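Local coordinates for TouB protein (Pseudomonas stutzeri, PDB 2INC), which is a small ubiquitin-like component of the toluene o-xylene monooxygenase complex, probably serving as an accessory subunit in the hydroxylation of aromatic substrates, at residues M64-D68 and A69-P73. Residues are numbered along the deposited sequence; the frame is centred on the assembly and turned at random.
Sequences MIVSD and AGLRP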
ATOM      1  N   MET C  64     -44.726  13.973  55.836  1.00 54.93           N
ATOM      2  CA  MET C  64     -43.470  13.616  56.488  1.00 55.46           C
ATOM      3  C   MET C  64     -42.318  14.436  55.919  1.00 54.57           C
ATOM      4  O   MET C  64     -42.243  14.641  54.687  1.00 55.18           O
ATOM      5  CB  MET C  64     -43.274  12.117  56.295  1.00 55.83           C
ATOM      6  CG  MET C  64     -41.898  11.715  55.898  1.00 60.83           C
ATOM      7  SD  MET C  64     -41.136  10.602  57.061  1.00 66.35           S
ATOM      8  CE  MET C  64     -42.033   9.059  56.921  1.00 65.27           C
ATOM      9  N   ILE C  65     -41.446  14.953  56.783  1.00 53.64           N
ATOM     10  CA  ILE C  65     -40.350  15.799  56.279  1.00 53.17           C
ATOM     11  C   ILE C  65     -39.015  15.024  56.209  1.00 53.19           C
ATOM     12  O   ILE C  65     -38.817  14.024  56.925  1.00 52.15           O
ATOM     13  CB  ILE C  65     -40.193  17.199  57.017  1.00 53.22           C
ATOM     14  CG1 ILE C  65     -39.426  17.087  58.330  1.00 52.24           C
ATOM     15  CG2 ILE C  65     -41.568  17.872  57.238  1.00 53.74           C
ATOM     16  CD1 ILE C  65     -38.628  18.334  58.687  1.00 53.90           C
ATOM     17  N   VAL C  66     -38.135  15.486  55.321  1.00 52.97           N
ATOM     18  CA  VAL C  66     -36.894  14.757  54.984  1.00 53.78           C
ATOM     19  C   VAL C  66     -36.099  14.474  56.257  1.00 54.39           C
ATOM     20  O   VAL C  66     -35.669  13.339  56.474  1.00 54.22           O
ATOM     21  CB  VAL C  66     -36.004  15.556  53.994  1.00 53.68           C
ATOM     22  CG1 VAL C  66     -34.560  15.008  53.994  1.00 52.92           C
ATOM     23  CG2 VAL C  66     -36.595  15.518  52.603  1.00 53.08           C
ATOM     24  N   SER C  67     -35.958  15.523  57.088  1.00 55.26           N
ATOM     25  CA  SER C  67     -35.324  15.495  58.424  1.00 55.84           C
ATOM     26  C   SER C  67     -35.724  14.299  59.287  1.00 55.76           C
ATOM     27  O   SER C  67     -34.928  13.831  60.121  1.00 55.68           O
ATOM     28  CB  SER C  67     -35.723  16.759  59.181  1.00 56.65           C
ATOM     29  OG  SER C  67     -34.658  17.265  59.953  1.00 59.18           O
ATOM     30  N   ASP C  68     -36.945  13.810  59.079  1.00 55.44           N
ATOM     31  CA  ASP C  68     -37.525  12.737  59.886  1.00 55.54           C
ATOM     32  C   ASP C  68     -37.541  11.403  59.170  1.00 55.33           C
ATOM     33  O   ASP C  68     -38.052  10.402  59.700  1.00 54.85           O
ATOM     34  CB  ASP C  68     -38.971  13.113  60.276  1.00 56.74           C
ATOM     35  CG  ASP C  68     -39.046  14.429  61.069  1.00 57.86           C
ATOM     36  OD1 ASP C  68     -38.148  14.664  61.907  1.00 59.06           O
ATOM     37  OD2 ASP C  68     -39.997  15.226  60.858  1.00 60.00           O
ATOM     38  N   ALA C  69     -37.021  11.379  57.941  1.00 55.45           N
ATOM     39  CA  ALA C  69     -37.187  10.183  57.096  1.00 54.73           C
ATOM     40  C   ALA C  69     -36.110   9.109  57.341  1.00 54.17           C
ATOM     41  O   ALA C  69     -36.292   7.932  56.945  1.00 54.85           O
ATOM     42  CB  ALA C  69     -37.305  10.570  55.583  1.00 54.75           C
ATOM     43  N   GLY C  70     -35.005   9.500  57.986  1.00 52.54           N
ATOM     44  CA  GLY C  70     -33.928   8.535  58.282  1.00 52.16           C
ATOM     45  C   GLY C  70     -33.205   8.104  57.003  1.00 51.12           C
ATOM     46  O   GLY C  70     -32.888   6.936  56.805  1.00 50.85           O
ATOM     47  N   LEU C  71     -32.954   9.072  56.133  1.00 50.80           N
ATOM     48  CA  LEU C  71     -32.327   8.806  54.852  1.00 50.26           C
ATOM     49  C   LEU C  71     -30.820   8.885  55.018  1.00 49.36           C
ATOM     50  O   LEU C  71     -30.304   9.757  55.750  1.00 49.35           O
ATOM     51  CB  LEU C  71     -32.783   9.844  53.825  1.00 50.23           C
ATOM     52  CG  LEU C  71     -34.288   9.983  53.529  1.00 50.56           C
ATOM     53  CD1 LEU C  71     -34.480  11.097  52.478  1.00 51.57           C
ATOM     54  CD2 LEU C  71     -34.978   8.661  53.135  1.00 44.46           C
ATOM     55  N   ARG C  72     -30.108   8.006  54.314  1.00 48.30           N
ATOM     56  CA  ARG C  72     -28.659   8.193  54.119  1.00 47.08           C
ATOM     57  C   ARG C  72     -28.445   9.190  53.004  1.00 46.32           C
ATOM     58  O   ARG C  72     -29.174   9.166  52.013  1.00 46.00           O
ATOM     59  CB  ARG C  72     -28.001   6.864  53.764  1.00 46.50           C
ATOM     60  CG  ARG C  72     -28.148   5.845  54.888  1.00 47.38           C
ATOM     61  CD  ARG C  72     -27.866   4.427  54.443  1.00 46.07           C
ATOM     62  NE  ARG C  72     -28.747   4.001  53.379  1.00 45.14           N
ATOM     63  CZ  ARG C  72     -28.886   2.729  52.993  1.00 48.04           C
ATOM     64  NH1 ARG C  72     -28.208   1.751  53.600  1.00 47.02           N
ATOM     65  NH2 ARG C  72     -29.703   2.438  51.990  1.00 47.25           N
ATOM     66  N   PRO C  73     -27.430  10.059  53.133  1.00 46.11           N
ATOM     67  CA  PRO C  73     -27.140  10.954  52.014  1.00 45.83           C
ATOM     68  C   PRO C  73     -27.073  10.145  50.713  1.00 46.39           C
ATOM     69  O   PRO C  73     -26.436   9.053  50.656  1.00 45.70           O
ATOM     70  CB  PRO C  73     -25.769  11.547  52.378  1.00 46.60           C
ATOM     71  CG  PRO C  73     -25.728  11.480  53.891  1.00 46.86           C
ATOM     72  CD  PRO C  73     -26.505  10.235  54.261  1.00 45.79           C
TER
HETATM   73  O   HOH W   1     -33.327  11.673  56.663  1.00 48.46           O
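Ala69 closes back on Val66 in two overlapping beta turns, the second of them type I, part of the loop that joins strand 59-60 to the central strand 76-82 of this ubiquitin-like beta-grasp fold. The first turn is closed within 64-68 by Asp68 N bonding to Ile65 O; the second joins the two segments, with Ala69 N 2.8 Å from Val66 O. This second bond is fairly straight at the hydrogen (162°), but the donor stands above the carbonyl plane of Val66. The same oxygen is gripped a second time by a water, which donates to Val66 O and accepts from Leu71 N at 2.7 Å, so a single carbonyl ties down both the turn and the chain that leaves it.

Packing is closest on the inner side, where Ala69 is buried and its CB lies 3.3 Å from Val66 O. Met64 bends at chi2 and chi3 and lays SD 4.1 Å from Ala69 CB, and Met25 of helix 25-33 touches both residues. Val66 sends CG1 anti to its backbone N (chi1 163°), towards Leu71, and Val66 CG1 comes to 4.2 Å from Leu71 CD1; the two side chains cross at about a right angle, and Phe2 of strand 2-8 packs against both. The turns thereby bridge helix and sheet at the edge of the hydrophobic core.

The outer side is much looser. Gly70, with positive phi (70°), swings the chain out of the second turn into the extended run of Leu71 to Pro73. Ser67 and Asp68 are exposed and point away from 69-73, although the CB of Asp68 still touches that segment, 3.5 Å from Ala69 N.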